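Local coordinates for uncharacterized protein (Bacteroides ovatus CL02T12C04, PDB 6PTM) that is probably an exo-acting carrageenase of glycoside hydrolase family 42, trimming carrageenan-derived chains from their ends by hydrolysis, at residues 392-397 against 468-473; 428-433 against 438-443; 443-448 against 486-491; 492-497 against 765-770. All coordinates share one frame; numbering follows the deposited sequence.

Interaction 1: 392-397 against 468-473; sequences HIKIMP and NTEGHM
K394 and E470 meet in a salt bridge: NZ of K394 lies 2.8 Å from OE1 of E470, approaching the anti lone pair, away from OE2. With CG anti to the backbone N (chi1 -178°), the lysine sets CG 3.4 Å from OG1 of T469; the bend at chi3 (-64°) then brings K394 CE back over that OG1, also at 3.4 Å, and sends NZ on to E470. The methyl branch of T469 meets H392 instead, CG2 3.7 Å from CE1. A water in the plane of the imidazole closes this side, 2.7 Å from ND1 of H392 and also bound to OG1 of T469, while NE2 of H392 is taken by the L286 carbonyl. OE2 of E470 receives H472 NE2 at 2.5 Å in a nearly straight bond. N292 OD1 accepts from the K394 amine, as does a second water that bridges to T469 O. A methionine in place of K394 would probably leave E470 OE1 without its charged mate and the carboxylate held through H472 alone among the contacts described. Polar side chains brought together from the ends of two barrel strands, with 421-423 between them, are consistent with the active-site mouth of this family's (β/α)8 barrel.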
# COMPACT_ATOMS: atom_id res chain seq x y z
N HIS A 392 -12.61 -2.39 4.07
CA HIS A 392 -11.22 -2.71 3.74
C HIS A 392 -10.54 -3.25 4.98
O HIS A 392 -11.10 -3.18 6.08
CB HIS A 392 -10.51 -1.47 3.17
CG HIS A 392 -10.67 -0.25 3.99
ND1 HIS A 392 -9.69 0.19 4.86
CD2 HIS A 392 -11.68 0.65 4.05
CE1 HIS A 392 -10.10 1.30 5.44
NE2 HIS A 392 -11.33 1.62 4.94
N ILE A 393 -9.32 -3.71 4.77
CA ILE A 393 -8.49 -4.37 5.79
C ILE A 393 -7.09 -3.75 5.73
O ILE A 393 -6.56 -3.56 4.60
CB ILE A 393 -8.51 -5.89 5.52
CG1 ILE A 393 -9.93 -6.44 5.45
CG2 ILE A 393 -7.67 -6.65 6.54
CD1 ILE A 393 -10.01 -7.79 4.72
N LYS A 394 -6.48 -3.46 6.89
CA LYS A 394 -5.10 -2.91 6.92
C LYS A 394 -4.12 -4.08 6.71
O LYS A 394 -3.46 -4.53 7.67
CB LYS A 394 -4.85 -2.12 8.19
CG LYS A 394 -3.46 -1.50 8.25
CD LYS A 394 -3.10 -0.94 9.57
CE LYS A 394 -3.99 0.22 9.97
NZ LYS A 394 -3.54 0.85 11.25
N ILE A 395 -4.07 -4.57 5.48
CA ILE A 395 -3.25 -5.76 5.12
C ILE A 395 -1.80 -5.31 4.97
O ILE A 395 -1.56 -4.30 4.30
CB ILE A 395 -3.75 -6.40 3.82
CG1 ILE A 395 -5.16 -6.97 3.98
CG2 ILE A 395 -2.76 -7.43 3.34
CD1 ILE A 395 -5.82 -7.23 2.65
N MET A 396 -0.87 -6.08 5.54
CA MET A 396 0.58 -5.85 5.32
C MET A 396 0.92 -6.39 3.94
O MET A 396 0.89 -7.58 3.75
CB MET A 396 1.40 -6.58 6.38
CG MET A 396 1.20 -6.03 7.77
SD MET A 396 1.62 -7.26 9.01
CE MET A 396 3.26 -7.80 8.48
N PRO A 397 1.27 -5.58 2.92
CA PRO A 397 1.48 -6.13 1.58
C PRO A 397 2.58 -7.19 1.49
O PRO A 397 2.52 -7.96 0.57
CB PRO A 397 1.89 -4.91 0.77
CG PRO A 397 1.20 -3.78 1.48
CD PRO A 397 1.34 -4.12 2.95
N ASN A 468 -4.23 3.59 2.15
CA ASN A 468 -3.14 3.17 3.06
C ASN A 468 -3.41 3.78 4.43
O ASN A 468 -3.23 4.98 4.58
CB ASN A 468 -1.76 3.54 2.50
CG ASN A 468 -0.65 2.93 3.32
OD1 ASN A 468 -0.80 2.73 4.54
ND2 ASN A 468 0.49 2.71 2.67
N THR A 469 -3.89 2.96 5.37
CA THR A 469 -4.48 3.39 6.67
C THR A 469 -3.39 3.50 7.72
O THR A 469 -3.68 3.96 8.82
CB THR A 469 -5.59 2.44 7.12
OG1 THR A 469 -5.19 1.08 6.93
CG2 THR A 469 -6.86 2.75 6.35
N GLU A 470 -2.17 3.10 7.40
CA GLU A 470 -1.02 3.35 8.28
C GLU A 470 0.23 3.40 7.42
O GLU A 470 0.95 2.40 7.36
CB GLU A 470 -0.95 2.27 9.36
CG GLU A 470 0.05 2.60 10.46
CD GLU A 470 0.22 1.47 11.46
OE1 GLU A 470 -0.81 0.85 11.83
OE2 GLU A 470 1.38 1.16 11.80
N GLY A 471 0.46 4.54 6.78
CA GLY A 471 1.52 4.69 5.77
C GLY A 471 2.89 4.55 6.40
O GLY A 471 3.20 5.32 7.36
N HIS A 472 3.69 3.60 5.91
CA HIS A 472 5.05 3.31 6.45
C HIS A 472 6.07 3.63 5.35
O HIS A 472 7.09 2.90 5.23
CB HIS A 472 5.10 1.89 7.05
CG HIS A 472 4.55 1.83 8.44
ND1 HIS A 472 5.19 2.46 9.52
CD2 HIS A 472 3.44 1.24 8.94
CE1 HIS A 472 4.46 2.28 10.61
NE2 HIS A 472 3.36 1.54 10.27
N MET A 473 5.83 4.70 4.59
CA MET A 473 6.79 5.19 3.55
C MET A 473 7.74 6.25 4.12
O MET A 473 8.64 6.67 3.36
CB MET A 473 6.05 5.76 2.34
CG MET A 473 5.29 4.68 1.58
SD MET A 473 3.56 5.11 1.21
CE MET A 473 3.90 6.41 0.02
O HOH W 1 -7.04 -0.14 5.28
O HOH W 2 -5.40 2.94 10.89

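Interaction 2: 428-433 against 438-443; sequences CGAWMW and SWEKNY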
# COMPACT_ATOMS: atom_id res chain seq x y z
N CYS A 428 10.73 2.87 2.76
CA CYS A 428 11.85 3.28 3.64
C CYS A 428 13.18 2.68 3.17
O CYS A 428 13.21 1.84 2.21
CB CYS A 428 11.55 2.96 5.10
SG CYS A 428 10.25 4.03 5.78
N GLY A 429 14.25 3.12 3.82
CA GLY A 429 15.66 2.86 3.46
C GLY A 429 16.25 1.72 4.27
O GLY A 429 15.49 0.84 4.78
N ALA A 430 17.59 1.71 4.39
CA ALA A 430 18.34 0.58 4.99
C ALA A 430 17.97 0.48 6.47
O ALA A 430 17.78 1.52 7.12
CB ALA A 430 19.83 0.77 4.78
N TRP A 431 17.88 -0.74 6.98
CA TRP A 431 17.61 -1.03 8.42
C TRP A 431 18.73 -0.47 9.30
O TRP A 431 19.81 -0.27 8.80
CB TRP A 431 17.48 -2.54 8.60
CG TRP A 431 16.19 -3.08 8.10
CD1 TRP A 431 15.34 -2.52 7.18
CD2 TRP A 431 15.58 -4.32 8.51
NE1 TRP A 431 14.24 -3.32 7.00
CE2 TRP A 431 14.36 -4.44 7.79
CE3 TRP A 431 15.96 -5.35 9.39
CZ2 TRP A 431 13.52 -5.54 7.95
CZ3 TRP A 431 15.13 -6.44 9.54
CH2 TRP A 431 13.92 -6.53 8.82
N MET A 432 18.46 -0.25 10.59
CA MET A 432 19.46 0.26 11.57
C MET A 432 20.46 -0.86 11.97
O MET A 432 21.42 -0.55 12.74
CB MET A 432 18.70 0.78 12.79
CG MET A 432 17.85 1.98 12.44
SD MET A 432 17.11 2.77 13.87
CE MET A 432 15.66 1.75 14.10
N TRP A 433 20.24 -2.10 11.51
CA TRP A 433 21.07 -3.30 11.82
C TRP A 433 20.88 -4.35 10.70
O TRP A 433 19.87 -4.26 9.95
CB TRP A 433 20.67 -3.87 13.20
CG TRP A 433 19.32 -4.52 13.17
CD1 TRP A 433 19.04 -5.80 12.76
CD2 TRP A 433 18.05 -3.93 13.52
NE1 TRP A 433 17.69 -6.03 12.82
CE2 TRP A 433 17.06 -4.91 13.29
CE3 TRP A 433 17.65 -2.68 14.02
CZ2 TRP A 433 15.71 -4.68 13.54
CZ3 TRP A 433 16.31 -2.45 14.26
CH2 TRP A 433 15.35 -3.44 14.02
N SER A 438 18.05 -7.17 -0.31
CA SER A 438 18.35 -7.41 -1.76
C SER A 438 18.13 -6.12 -2.58
O SER A 438 18.94 -5.85 -3.50
CB SER A 438 17.57 -8.55 -2.32
OG SER A 438 16.18 -8.27 -2.30
N TRP A 439 17.17 -5.27 -2.22
CA TRP A 439 16.95 -3.99 -2.95
C TRP A 439 18.17 -3.06 -2.84
O TRP A 439 18.36 -2.26 -3.76
CB TRP A 439 15.65 -3.29 -2.50
CG TRP A 439 15.62 -2.90 -1.06
CD1 TRP A 439 15.01 -3.57 -0.04
CD2 TRP A 439 16.15 -1.70 -0.49
NE1 TRP A 439 15.17 -2.89 1.14
CE2 TRP A 439 15.86 -1.74 0.89
CE3 TRP A 439 16.88 -0.62 -1.00
CZ2 TRP A 439 16.27 -0.73 1.76
CZ3 TRP A 439 17.26 0.39 -0.15
CH2 TRP A 439 16.98 0.32 1.22
N GLU A 440 18.99 -3.16 -1.79
CA GLU A 440 20.08 -2.18 -1.52
C GLU A 440 21.14 -2.26 -2.62
O GLU A 440 21.84 -1.26 -2.83
CB GLU A 440 20.71 -2.38 -0.15
CG GLU A 440 19.76 -2.04 0.98
CD GLU A 440 20.33 -2.12 2.38
OE1 GLU A 440 21.26 -1.35 2.68
OE2 GLU A 440 19.81 -2.91 3.19
N LYS A 441 21.23 -3.36 -3.35
CA LYS A 441 22.21 -3.42 -4.46
C LYS A 441 21.89 -2.35 -5.51
O LYS A 441 22.84 -1.72 -6.03
CB LYS A 441 22.24 -4.80 -5.11
CG LYS A 441 22.91 -5.87 -4.26
CD LYS A 441 24.36 -5.54 -3.87
CE LYS A 441 24.74 -5.88 -2.44
NZ LYS A 441 25.08 -7.31 -2.31
N ASN A 442 20.62 -2.13 -5.81
CA ASN A 442 20.29 -1.31 -7.01
C ASN A 442 19.49 -0.04 -6.66
O ASN A 442 19.60 0.91 -7.44
CB ASN A 442 19.56 -2.11 -8.08
CG ASN A 442 19.56 -1.35 -9.38
OD1 ASN A 442 20.63 -0.99 -9.85
ND2 ASN A 442 18.38 -1.03 -9.92
N TYR A 443 18.75 -0.03 -5.56
CA TYR A 443 17.60 0.89 -5.37
C TYR A 443 17.85 1.79 -4.16
O TYR A 443 18.55 1.39 -3.22
CB TYR A 443 16.29 0.10 -5.27
CG TYR A 443 16.01 -0.77 -6.49
CD1 TYR A 443 15.48 -0.22 -7.64
CD2 TYR A 443 16.28 -2.12 -6.48
CE1 TYR A 443 15.20 -0.99 -8.75
CE2 TYR A 443 16.03 -2.91 -7.59
CZ TYR A 443 15.48 -2.35 -8.73
OH TYR A 443 15.23 -3.07 -9.86
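The indole of W439 meets the backbone of G429 and A430 with its edge, and carries part of E440 on one face. At that edge, CH2 of W439 is 3.4 Å from the carbonyl carbon of G429, and A430 N lies in the ring plane beside it. Elsewhere round the rim, also in plane, sits the carbonyl oxygen of Y443. Over the face, CG of E440 rides 3.5 Å above the W439 ring, displaced toward the rim. W439 turns toward 428-433 with CG between its backbone N and carbonyl carbon (chi1 62°), while E440 runs extended beyond CG and brings its carboxylate to the A430 methyl, OE1 3.3 Å from CB. The other oxygen, OE2, accepts from the backbone N of K437. Behind the indole, W439 O takes both Y443 N and N442 N. Were E440 an alanine, K437 N would probably lose its carboxylate acceptor, and the covered part of the indole face would be left bare. No hydrogen bond joins 428-433 to 438-443, so the direct contact between the two segments at this surface is van der Waals, and the carboxylate that touches A430 is anchored through OE2 to K437 N.

Interaction 3: 443-448 against 486-491; sequences YAFDWV and KEYARG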
# COMPACT_ATOMS: atom_id res chain seq x y z
N TYR A 443 18.75 -0.03 -5.56
CA TYR A 443 17.60 0.89 -5.37
C TYR A 443 17.85 1.79 -4.16
O TYR A 443 18.55 1.39 -3.22
CB TYR A 443 16.29 0.10 -5.27
CG TYR A 443 16.01 -0.77 -6.49
CD1 TYR A 443 15.48 -0.22 -7.64
CD2 TYR A 443 16.28 -2.12 -6.48
CE1 TYR A 443 15.20 -0.99 -8.75
CE2 TYR A 443 16.03 -2.91 -7.59
CZ TYR A 443 15.48 -2.35 -8.73
OH TYR A 443 15.23 -3.07 -9.86
N ALA A 444 17.17 2.95 -4.16
CA ALA A 444 17.24 3.93 -3.07
C ALA A 444 16.43 3.50 -1.85
O ALA A 444 16.60 4.13 -0.78
CB ALA A 444 16.74 5.26 -3.55
N PHE A 445 15.44 2.63 -2.03
CA PHE A 445 14.48 2.29 -0.95
C PHE A 445 13.81 0.96 -1.32
O PHE A 445 13.95 0.48 -2.46
CB PHE A 445 13.44 3.40 -0.70
CG PHE A 445 12.67 3.84 -1.93
CD1 PHE A 445 11.55 3.15 -2.36
CD2 PHE A 445 13.04 4.97 -2.63
CE1 PHE A 445 10.86 3.54 -3.50
CE2 PHE A 445 12.36 5.35 -3.78
CZ PHE A 445 11.28 4.62 -4.22
N ASP A 446 13.06 0.42 -0.38
CA ASP A 446 12.32 -0.84 -0.62
C ASP A 446 11.09 -0.47 -1.46
O ASP A 446 10.09 -0.06 -0.86
CB ASP A 446 12.00 -1.55 0.70
CG ASP A 446 11.20 -2.82 0.47
OD1 ASP A 446 11.03 -3.19 -0.72
OD2 ASP A 446 10.75 -3.42 1.45
N TRP A 447 11.18 -0.61 -2.78
CA TRP A 447 10.15 -0.22 -3.78
C TRP A 447 9.09 -1.32 -3.98
O TRP A 447 8.18 -1.09 -4.78
CB TRP A 447 10.81 0.10 -5.15
CG TRP A 447 11.53 -1.08 -5.74
CD1 TRP A 447 12.62 -1.72 -5.21
CD2 TRP A 447 11.20 -1.82 -6.93
NE1 TRP A 447 13.00 -2.77 -5.99
CE2 TRP A 447 12.16 -2.85 -7.07
CE3 TRP A 447 10.20 -1.70 -7.91
CZ2 TRP A 447 12.12 -3.78 -8.11
CZ3 TRP A 447 10.19 -2.59 -8.96
CH2 TRP A 447 11.12 -3.62 -9.05
N VAL A 448 9.23 -2.49 -3.37
CA VAL A 448 8.53 -3.73 -3.84
C VAL A 448 7.03 -3.64 -3.47
O VAL A 448 6.20 -4.01 -4.31
CB VAL A 448 9.19 -5.03 -3.33
CG1 VAL A 448 8.38 -6.24 -3.70
CG2 VAL A 448 10.59 -5.21 -3.89
N LYS A 486 13.20 15.85 1.86
CA LYS A 486 11.88 16.10 1.26
C LYS A 486 11.81 15.38 -0.10
O LYS A 486 10.70 15.01 -0.47
CB LYS A 486 11.62 17.59 1.16
CG LYS A 486 12.46 18.36 0.16
CD LYS A 486 12.27 19.83 0.40
CE LYS A 486 12.42 20.70 -0.82
NZ LYS A 486 13.80 20.62 -1.32
N GLU A 487 12.93 15.22 -0.83
CA GLU A 487 12.96 14.58 -2.18
C GLU A 487 12.53 13.11 -2.02
O GLU A 487 11.81 12.59 -2.86
CB GLU A 487 14.34 14.66 -2.84
CG GLU A 487 14.74 16.06 -3.31
CD GLU A 487 15.19 17.06 -2.25
OE1 GLU A 487 15.51 16.66 -1.12
OE2 GLU A 487 15.12 18.26 -2.53
N TYR A 488 13.03 12.44 -0.99
CA TYR A 488 12.65 11.04 -0.70
C TYR A 488 11.14 10.98 -0.47
O TYR A 488 10.45 10.11 -1.03
CB TYR A 488 13.39 10.47 0.51
CG TYR A 488 12.76 9.17 0.94
CD1 TYR A 488 12.94 8.00 0.20
CD2 TYR A 488 11.83 9.16 1.97
CE1 TYR A 488 12.28 6.83 0.54
CE2 TYR A 488 11.18 8.00 2.33
CZ TYR A 488 11.40 6.83 1.61
OH TYR A 488 10.71 5.69 1.98
N ALA A 489 10.63 11.91 0.34
CA ALA A 489 9.22 11.84 0.78
C ALA A 489 8.32 12.02 -0.45
O ALA A 489 7.32 11.21 -0.67
CB ALA A 489 8.96 12.88 1.85
N ARG A 490 8.62 13.05 -1.25
CA ARG A 490 7.86 13.38 -2.50
C ARG A 490 7.93 12.20 -3.48
O ARG A 490 6.89 11.81 -4.03
CB ARG A 490 8.42 14.64 -3.16
CG ARG A 490 7.96 14.88 -4.58
CD ARG A 490 8.47 16.22 -5.08
NE ARG A 490 7.81 17.32 -4.39
CZ ARG A 490 6.67 17.91 -4.76
NH1 ARG A 490 6.04 17.50 -5.84
NH2 ARG A 490 6.15 18.90 -4.03
N GLY A 491 9.12 11.67 -3.74
CA GLY A 491 9.27 10.56 -4.71
C GLY A 491 8.42 9.37 -4.34
O GLY A 491 7.82 8.72 -5.21
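F445 and Y488 bring together two very different backbones. At F445 the backbone is almost fully extended, in a loop run that ends where D446 turns it into helix 448-460; Y488 sits near the start of helix 486-498, whose first bonds in this segment are R490 N to K486 O and G491 N to E487 O. The new helix is capped by D446, whose OD1 accepts from V448 N at 3.3 Å, the donor lying above the carboxylate plane. Between these backbones the two rings form an offset edge-to-face pair, the edge of Y488 directed at the face of F445, with centroids 5.7 Å apart and planes at 76°. The touching atom of the tyrosine is CE1, 3.8 Å from CD2 of F445 and equally close to its CB. F445 holds CG between its backbone N and carbonyl carbon (chi1 54°), which swings the ring toward the helix, where N492 and L495 also pack on it. Elsewhere in the loop, W447 lays its NE1 3.3 Å above the centre of the Y443 ring, and the W447 indole has Y443 on one face and V448 CG2 on the other. The contact between loop and helix is thus wholly apolar where the rings meet, although Y488 is far from a purely greasy residue: its hydroxyl bonds with the M473 carbonyl, C428 N and S427 OG. The consequence is a division of labour, with the ring edge supplying dispersion and a weak electrostatic fit to F445, and the hydroxyl finding its polar partners elsewhere.

Interaction 4: 492-497 against 765-770; sequences NYWLAT and VQLLEV
V765 packs over a face of W494 where helix 486-498, in the barrel region, meets the C-terminal antiparallel β-sheet, a joint between two parts of the fold made by one large ring and two strand side chains. The closest layer is a CH-pi contact: CG1 of V765 stands 3.5 Å from the centroid of the five-membered ring of W494, only 8° off its normal. The second methyl of V765, CG2, lies 4.0 Å from CB of W494. L767 arrives instead at the rim, its CD2 3.9 Å from CZ2 of the indole and near the ring plane, the two side chains crossing at about a right angle. Alternation along the strand explains this pairing, since V765 and L767 turn to the helix and Q766 between them turns away. Further out, the indole is positioned from both ends. Its CG lies anti to the backbone N (chi1 -173°), projecting the ring from the helix, and NE1 is hydrogen-bonded to N722 OD1 on the neighbouring strand 718-725, while L547 of helix 534-549 touches the W494 side chain. One turn along the helix, OG1 of T497 donates to the carbonyl oxygen of Y493 at 2.7 Å, and T497 N reaches that oxygen from the opposite face of its plane.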
# COMPACT_ATOMS: atom_id res chain seq x y z
N ASN A 492 8.34 9.07 -3.06
CA ASN A 492 7.63 7.88 -2.55
C ASN A 492 6.13 8.09 -2.67
O ASN A 492 5.46 7.14 -3.10
CB ASN A 492 8.05 7.58 -1.11
CG ASN A 492 8.63 6.19 -0.99
OD1 ASN A 492 8.00 5.31 -0.42
ND2 ASN A 492 9.82 6.00 -1.56
N TYR A 493 5.60 9.23 -2.27
CA TYR A 493 4.14 9.45 -2.30
C TYR A 493 3.75 9.54 -3.77
O TYR A 493 2.68 9.09 -4.16
CB TYR A 493 3.71 10.65 -1.47
CG TYR A 493 3.55 10.31 -0.01
CD1 TYR A 493 4.65 10.27 0.82
CD2 TYR A 493 2.32 9.98 0.52
CE1 TYR A 493 4.54 9.89 2.15
CE2 TYR A 493 2.19 9.63 1.86
CZ TYR A 493 3.31 9.57 2.67
OH TYR A 493 3.22 9.22 3.99
N TRP A 494 4.61 10.14 -4.58
CA TRP A 494 4.31 10.31 -6.02
C TRP A 494 4.24 8.92 -6.66
O TRP A 494 3.25 8.59 -7.38
CB TRP A 494 5.37 11.22 -6.67
CG TRP A 494 5.02 11.56 -8.08
CD1 TRP A 494 5.21 10.78 -9.17
CD2 TRP A 494 4.40 12.76 -8.55
NE1 TRP A 494 4.75 11.41 -10.29
CE2 TRP A 494 4.26 12.64 -9.94
CE3 TRP A 494 3.96 13.93 -7.92
CZ2 TRP A 494 3.67 13.63 -10.71
CZ3 TRP A 494 3.38 14.91 -8.68
CH2 TRP A 494 3.23 14.76 -10.05
N LEU A 495 5.27 8.11 -6.44
CA LEU A 495 5.37 6.78 -7.06
C LEU A 495 4.18 5.91 -6.61
O LEU A 495 3.50 5.30 -7.46
CB LEU A 495 6.74 6.18 -6.70
CG LEU A 495 7.01 4.77 -7.21
CD1 LEU A 495 7.07 4.73 -8.73
CD2 LEU A 495 8.28 4.23 -6.56
N ALA A 496 3.90 5.87 -5.30
CA ALA A 496 2.79 5.07 -4.76
C ALA A 496 1.48 5.50 -5.43
O ALA A 496 0.64 4.62 -5.80
CB ALA A 496 2.72 5.20 -3.26
N THR A 497 1.32 6.80 -5.66
CA THR A 497 0.09 7.35 -6.27
C THR A 497 0.01 6.92 -7.74
O THR A 497 -1.08 6.52 -8.18
CB THR A 497 -0.02 8.86 -6.08
OG1 THR A 497 0.05 9.11 -4.68
CG2 THR A 497 -1.34 9.33 -6.67
N VAL A 765 11.59 13.02 -9.34
CA VAL A 765 10.34 12.85 -10.12
C VAL A 765 10.44 13.83 -11.27
O VAL A 765 10.64 15.03 -11.01
CB VAL A 765 9.10 13.15 -9.26
CG1 VAL A 765 7.84 13.07 -10.10
CG2 VAL A 765 9.03 12.21 -8.09
N GLN A 766 10.26 13.34 -12.48
CA GLN A 766 10.08 14.23 -13.65
C GLN A 766 8.66 14.05 -14.19
O GLN A 766 8.19 12.90 -14.30
CB GLN A 766 11.13 13.94 -14.71
CG GLN A 766 12.51 14.42 -14.29
CD GLN A 766 12.67 15.91 -14.34
OE1 GLN A 766 12.05 16.60 -15.13
NE2 GLN A 766 13.59 16.41 -13.54
N LEU A 767 7.98 15.17 -14.47
CA LEU A 767 6.69 15.11 -15.19
C LEU A 767 6.77 16.14 -16.32
O LEU A 767 6.81 17.33 -16.05
CB LEU A 767 5.53 15.40 -14.23
CG LEU A 767 4.13 15.21 -14.81
CD1 LEU A 767 3.81 13.74 -15.01
CD2 LEU A 767 3.11 15.86 -13.90
N LEU A 768 6.83 15.63 -17.53
CA LEU A 768 7.23 16.36 -18.73
C LEU A 768 6.11 16.28 -19.76
O LEU A 768 5.47 15.21 -19.94
CB LEU A 768 8.49 15.71 -19.29
CG LEU A 768 9.68 15.62 -18.36
CD1 LEU A 768 10.76 14.75 -19.00
CD2 LEU A 768 10.23 16.99 -18.03
N GLU A 769 5.92 17.41 -20.43
CA GLU A 769 5.12 17.51 -21.65
C GLU A 769 6.09 17.48 -22.84
O GLU A 769 6.95 18.37 -22.94
CB GLU A 769 4.23 18.76 -21.60
CG GLU A 769 3.35 18.82 -22.83
CD GLU A 769 2.36 19.97 -22.80
OE1 GLU A 769 2.30 20.66 -23.78
OE2 GLU A 769 1.68 20.15 -21.79
N VAL A 770 5.95 16.47 -23.69
CA VAL A 770 6.79 16.20 -24.88
C VAL A 770 5.91 16.39 -26.12
O VAL A 770 4.86 15.73 -26.21
CB VAL A 770 7.44 14.80 -24.78
CG1 VAL A 770 8.32 14.48 -25.97
CG2 VAL A 770 8.26 14.68 -23.50

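In the fold
Helix 486-498 ties most of this example together. Interactions 3 and 4 both use it and lie about 12 Å apart between centres, with F445 CE1 3.3 Å from N492 ND2 and G491 CA 3.8 Å from V765 CG2. Interaction 1 joins them through Y488, whose OH is 2.7 Å from M473 O and 2.9 Å from C428 N of interaction 2. Interactions 2 and 3 are centred about 11 Å apart and share Y443; C428 O and D446 N, 3.0 Å apart, bridge them. Interaction 1, near the probable active-site mouth, also touches interaction 4 directly, although their centres are about 22 Å apart: M473 CB is 3.4 Å from N492 OD1, and M473 CE is 3.7 Å from A496 CB.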